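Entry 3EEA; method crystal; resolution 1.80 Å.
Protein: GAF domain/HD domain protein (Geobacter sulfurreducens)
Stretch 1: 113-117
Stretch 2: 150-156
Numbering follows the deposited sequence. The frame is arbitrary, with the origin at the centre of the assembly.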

# COMPACT_ATOMS: atom_id res chain seq x y z
N PRO A 113 7.77 -12.00 7.40
CA PRO A 113 9.12 -11.70 6.91
C PRO A 113 9.04 -10.76 5.75
O PRO A 113 8.06 -10.83 4.99
CB PRO A 113 9.66 -13.05 6.43
CG PRO A 113 8.50 -13.90 6.22
CD PRO A 113 7.38 -13.40 7.17
N MET A 114 10.02 -9.87 5.64
CA MET A 114 10.17 -9.01 4.43
C MET A 114 11.01 -9.84 3.45
O MET A 114 12.20 -10.07 3.67
CB MET A 114 10.86 -7.69 4.78
CG MET A 114 10.15 -6.84 5.82
SD MET A 114 11.07 -5.28 6.27
CE MET A 114 11.52 -4.79 4.64
N VAL A 115 10.37 -10.33 2.40
CA VAL A 115 10.99 -11.23 1.46
C VAL A 115 11.02 -10.58 0.07
O VAL A 115 10.00 -10.01 -0.43
CB VAL A 115 10.18 -12.52 1.35
CG1 VAL A 115 10.78 -13.45 0.31
CG2 VAL A 115 10.08 -13.21 2.70
N VAL A 116 12.19 -10.62 -0.53
CA VAL A 116 12.38 -10.18 -1.90
C VAL A 116 13.03 -11.31 -2.63
O VAL A 116 14.17 -11.74 -2.30
CB VAL A 116 13.25 -8.92 -1.97
CG1 VAL A 116 13.50 -8.47 -3.43
CG2 VAL A 116 12.54 -7.85 -1.24
N ARG A 117 12.23 -11.82 -3.57
CA ARG A 117 12.49 -13.02 -4.32
C ARG A 117 12.66 -14.12 -3.29
O ARG A 117 11.69 -14.40 -2.56
CB ARG A 117 13.66 -12.80 -5.28
CG ARG A 117 13.11 -12.10 -6.52
CD ARG A 117 14.14 -11.37 -7.35
NE ARG A 117 13.46 -10.88 -8.55
CZ ARG A 117 13.88 -9.87 -9.31
NH1 ARG A 117 15.00 -9.21 -9.02
NH2 ARG A 117 13.17 -9.52 -10.38
N ALA A 150 6.75 -3.06 0.17
CA ALA A 150 7.76 -2.28 0.87
C ALA A 150 9.09 -2.96 0.79
O ALA A 150 10.14 -2.27 0.58
CB ALA A 150 7.34 -2.01 2.39
N ALA A 151 9.13 -4.29 0.93
CA ALA A 151 10.37 -5.03 0.86
C ALA A 151 11.07 -4.85 -0.48
O ALA A 151 12.29 -4.67 -0.53
CB ALA A 151 10.15 -6.56 1.16
N LEU A 152 10.31 -4.87 -1.57
CA LEU A 152 10.89 -4.74 -2.90
C LEU A 152 11.53 -3.34 -3.10
O LEU A 152 12.68 -3.18 -3.61
CB LEU A 152 9.78 -4.96 -3.92
CG LEU A 152 10.08 -4.77 -5.37
CD1 LEU A 152 11.26 -5.68 -5.77
CD2 LEU A 152 8.73 -5.20 -6.11
N VAL A 153 10.80 -2.35 -2.64
CA VAL A 153 11.27 -0.96 -2.68
C VAL A 153 12.56 -0.81 -1.86
O VAL A 153 13.55 -0.21 -2.36
CB VAL A 153 10.21 0.04 -2.17
CG1 VAL A 153 10.83 1.49 -2.10
CG2 VAL A 153 8.97 0.10 -3.13
N VAL A 154 12.53 -1.29 -0.63
CA VAL A 154 13.68 -1.19 0.31
C VAL A 154 14.88 -1.90 -0.28
O VAL A 154 16.00 -1.38 -0.28
CB VAL A 154 13.35 -1.71 1.73
CG1 VAL A 154 14.68 -1.81 2.60
CG2 VAL A 154 12.36 -0.74 2.42
N SER A 155 14.64 -3.06 -0.90
CA SER A 155 15.74 -3.81 -1.48
C SER A 155 16.38 -3.03 -2.62
O SER A 155 17.62 -2.91 -2.66
CB SER A 155 15.31 -5.20 -1.89
OG SER A 155 14.70 -5.18 -3.15
N HIS A 156 15.59 -2.41 -3.50
CA HIS A 156 16.14 -1.50 -4.54
C HIS A 156 17.00 -0.39 -3.92
O HIS A 156 18.10 -0.07 -4.44
CB HIS A 156 15.07 -0.86 -5.44
CG HIS A 156 14.35 -1.80 -6.33
ND1 HIS A 156 13.10 -1.53 -6.85
CD2 HIS A 156 14.67 -3.04 -6.78
CE1 HIS A 156 12.69 -2.55 -7.59
NE2 HIS A 156 13.63 -3.48 -7.56

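The strand at 113-116 and the helix at 150-156 meet in a small van der Waals packing contact, mainly between apolar side chains, centred on Ala151 and Val116 and crossed by no hydrogen bond. The two elements lie 7.3 Å apart at the closest approach of their axes, with an angle of 62° between their N-to-C directions, and together they bury 265 Å².

This close approach is matched by the small side chain of Ala151. Its CA-to-CB bond points toward the strand, and the CA atoms of Met114 and Ala151 are 5.4 Å apart. The methyl group touches three successive strand residues: Ala151 CB is 3.9 Å from Met114 CB, 3.8 Å from Val115 O and 3.6 Å from Val116 CG2.

The alternation of the strand determines which side chains take part. Met114 and Val116 point toward the helix, whereas Val115 points away and contributes its carbonyl oxygen to the contact. Met114, buried and in an m, t, p conformation, has its closest contact with the helix at CB, but its end turns back, with Met114 CE 4.1 Å from Ala151 CB. The long apolar chain thus covers the alanine methyl at both its base and its tip.

Val116 loses more area to the contact than any other residue, 77 Å². With chi1 in the t well, both of its methyl groups reach the helix. CG2 lies 3.3 Å from Ala151 O, 3.7 Å from Leu152 N and 3.9 Å from Ser155 OG; CG1 lies 3.5 Å from Ser155 OG and 4.3 Å from Leu152 CD1. The branched side chain is therefore broad enough to span a full turn of the helix, from Ala151 to Ser155. Leu152, whose CA-to-CB bond runs sideways, adds a looser side-chain contact.

Ser155 places a polar atom against this apolar surface, but its hydroxyl is engaged within the helix: with chi1 at 83° (p), OG donates a hydrogen bond to Leu152 O at 2.9 Å. Val116 CG1 is a methyl carbon, so its approach to Ser155 OG is a van der Waals contact. Ala151 O, against which Val116 CG2 packs, likewise accepts a helical hydrogen bond from Ser155 N at 2.9 Å. Two of the polar atoms that meet the valine, Ser155 OG and Ala151 O, are thus already paired within the helix.

The contact fades beyond this patch, and Pro113 and Val153 are out of range.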